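Local atomic coordinates of AlkD2 (Streptococcus mutans, PDB entry 6M9M), a protein that binds inosine-5'-monophosphate and belongs to the HEAT-like repeat family of DNA glycosylases, although its own function is not established. Residues F60-L65 / K69-F74. Sequence-based numbering, arbitrary orientation. Where two conformers were deposited one is given.
Sequences FLFGYL and KEILIF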
loop_
_atom_site.group_PDB
_atom_site.type_symbol
_atom_site.label_atom_id
_atom_site.label_comp_id
_atom_site.label_asym_id
_atom_site.label_seq_id
_atom_site.Cartn_x
_atom_site.Cartn_y
_atom_site.Cartn_z
ATOM N N PHE A 60 -0.160 7.314 -8.476
ATOM C CA PHE A 60 1.297 7.417 -8.441
ATOM C C PHE A 60 1.724 8.858 -8.145
ATOM O O PHE A 60 2.643 9.094 -7.352
ATOM C CB PHE A 60 1.948 6.910 -9.740
ATOM C CG PHE A 60 2.016 5.402 -9.857
ATOM C CD1 PHE A 60 2.763 4.660 -8.957
ATOM C CD2 PHE A 60 1.369 4.734 -10.884
ATOM C CE1 PHE A 60 2.836 3.273 -9.067
ATOM C CE2 PHE A 60 1.449 3.353 -10.999
ATOM C CZ PHE A 60 2.187 2.624 -10.092
ATOM N N LEU A 61 1.090 9.841 -8.798
ATOM C CA LEU A 61 1.396 11.239 -8.493
ATOM C C LEU A 61 1.152 11.568 -7.023
ATOM O O LEU A 61 1.976 12.221 -6.379
ATOM C CB LEU A 61 0.596 12.187 -9.379
ATOM C CG LEU A 61 0.979 12.326 -10.850
ATOM C CD1 LEU A 61 0.028 13.343 -11.494
ATOM C CD2 LEU A 61 2.419 12.761 -10.999
ATOM N N PHE A 62 0.016 11.126 -6.471
ATOM C CA PHE A 62 -0.247 11.369 -5.061
ATOM C C PHE A 62 0.901 10.827 -4.205
ATOM O O PHE A 62 1.353 11.486 -3.269
ATOM C CB PHE A 62 -1.560 10.716 -4.605
ATOM C CG PHE A 62 -2.829 11.343 -5.157
ATOM C CD1 PHE A 62 -2.954 12.718 -5.391
ATOM C CD2 PHE A 62 -3.938 10.540 -5.400
ATOM C CE1 PHE A 62 -4.166 13.253 -5.867
ATOM C CE2 PHE A 62 -5.116 11.065 -5.882
ATOM C CZ PHE A 62 -5.235 12.416 -6.123
ATOM N N GLY A 63 1.372 9.608 -4.505
ATOM C CA GLY A 63 2.510 9.071 -3.784
ATOM C C GLY A 63 3.720 9.983 -3.813
ATOM O O GLY A 63 4.365 10.232 -2.786
ATOM N N TYR A 64 4.060 10.497 -5.001
ATOM C CA TYR A 64 5.210 11.391 -5.100
ATOM C C TYR A 64 4.988 12.706 -4.352
ATOM O O TYR A 64 5.955 13.330 -3.900
ATOM C CB TYR A 64 5.551 11.670 -6.570
ATOM C CG TYR A 64 5.801 10.426 -7.390
ATOM C CD1 TYR A 64 6.533 9.364 -6.892
ATOM C CD2 TYR A 64 5.247 10.296 -8.653
ATOM C CE1 TYR A 64 6.701 8.200 -7.640
ATOM C CE2 TYR A 64 5.431 9.169 -9.410
ATOM C CZ TYR A 64 6.148 8.120 -8.915
ATOM O OH TYR A 64 6.286 6.998 -9.698
ATOM N N LEU A 65 3.736 13.142 -4.236
ATOM C CA LEU A 65 3.345 14.410 -3.635
ATOM C C LEU A 65 2.993 14.299 -2.156
ATOM O O LEU A 65 2.619 15.310 -1.538
ATOM C CB LEU A 65 2.106 14.932 -4.358
ATOM C CG LEU A 65 2.258 15.376 -5.805
ATOM C CD1 LEU A 65 0.861 15.444 -6.411
ATOM C CD2 LEU A 65 2.986 16.711 -5.907
ATOM N N LYS A 69 0.344 16.846 3.568
ATOM C CA LYS A 69 -0.600 16.090 4.375
ATOM C C LYS A 69 -1.990 16.032 3.750
ATOM O O LYS A 69 -2.707 15.049 3.950
ATOM C CB LYS A 69 -0.685 16.698 5.778
ATOM C CG LYS A 69 0.588 16.523 6.600
ATOM C CD LYS A 69 0.510 17.266 7.931
ATOM C CE LYS A 69 1.791 17.096 8.746
ATOM N NZ LYS A 69 2.924 17.897 8.201
ATOM N N GLU A 70 -2.400 17.061 2.996
ATOM C CA GLU A 70 -3.706 16.986 2.349
ATOM C C GLU A 70 -3.749 15.916 1.270
ATOM O O GLU A 70 -4.792 15.274 1.074
ATOM C CB GLU A 70 -4.096 18.345 1.794
ATOM C CG GLU A 70 -4.378 19.362 2.876
ATOM C CD GLU A 70 -4.804 20.708 2.322
ATOM O OE1 GLU A 70 -4.011 21.649 2.424
ATOM O OE2 GLU A 70 -5.933 20.819 1.801
ATOM N N ILE A 71 -2.638 15.698 0.571
ATOM C CA ILE A 71 -2.571 14.615 -0.401
ATOM C C ILE A 71 -2.613 13.269 0.311
ATOM O O ILE A 71 -3.328 12.346 -0.102
ATOM C CB ILE A 71 -1.303 14.764 -1.268
ATOM C CG1 ILE A 71 -1.328 16.070 -2.081
ATOM C CG2 ILE A 71 -1.143 13.549 -2.173
ATOM C CD1 ILE A 71 -2.324 16.085 -3.222
ATOM N N LEU A 72 -1.826 13.130 1.385
ATOM C CA LEU A 72 -1.800 11.865 2.114
ATOM C C LEU A 72 -3.171 11.517 2.699
ATOM O O LEU A 72 -3.589 10.357 2.651
ATOM C CB LEU A 72 -0.717 11.911 3.182
ATOM C CG LEU A 72 -0.485 10.630 3.953
ATOM C CD1 LEU A 72 -0.023 9.515 3.043
ATOM C CD2 LEU A 72 0.491 10.846 5.082
ATOM N N ILE A 73 -3.892 12.511 3.244
ATOM C CA ILE A 73 -5.245 12.269 3.748
ATOM C C ILE A 73 -6.173 11.843 2.615
ATOM O O ILE A 73 -7.010 10.952 2.785
ATOM C CB ILE A 73 -5.782 13.516 4.480
ATOM C CG1 ILE A 73 -5.067 13.720 5.820
ATOM C CG2 ILE A 73 -7.295 13.443 4.662
ATOM C CD1 ILE A 73 -5.315 15.086 6.456
ATOM N N PHE A 74 -6.065 12.481 1.450
ATOM C CA PHE A 74 -6.905 12.079 0.321
ATOM C C PHE A 74 -6.624 10.633 -0.094
ATOM O O PHE A 74 -7.553 9.871 -0.392
ATOM C CB PHE A 74 -6.703 13.047 -0.832
ATOM C CG PHE A 74 -7.689 12.899 -1.954
ATOM C CD1 PHE A 74 -8.892 13.573 -1.926
ATOM C CD2 PHE A 74 -7.407 12.099 -3.041
ATOM C CE1 PHE A 74 -9.804 13.455 -2.965
ATOM C CE2 PHE A 74 -8.320 11.982 -4.090
ATOM C CZ PHE A 74 -9.514 12.664 -4.047
#
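Phe62 and Phe74 form an offset edge-to-face pair, in which the edge of Phe74 is directed at the face of Phe62, with ring centroids 5.3 Å apart and planes inclined at 63°. The CD2–CE2 side of Phe74 meets the outer end of the Phe62 ring, closest between Phe62 CZ and Phe74 CE2 at 3.7 Å. Phe74 reaches this position because its CG stands anti to the backbone N (chi1 -169°). Phe44 of helix 36-47 meets both rings, widening the pair into an aromatic cluster, while Val79 touches both from further along helix 69-79.

Three residues separate the two segments, which lie on consecutive helices and run roughly antiparallel, at 139° with their axes 9.0 Å apart at closest approach. Antiparallel packing of consecutive helices is characteristic of HEAT-like repeat proteins; the contact lies away from the inosine monophosphate site.

The remaining contacts are made by Ile71, against the backbone and ring of Phe62 and against Leu65. Ile71 points its CG2 methyl at the helix 52-65 backbone, 3.4 Å from Phe62 O and 3.7 Å from Phe62 CA. The same methyl lies 3.8 Å from both CB and CD1 of Phe62. Near the turn, Leu65 adds a looser contact, its CB 4.2 Å from Ile71 CG2. No hydrogen bond joins the two segments.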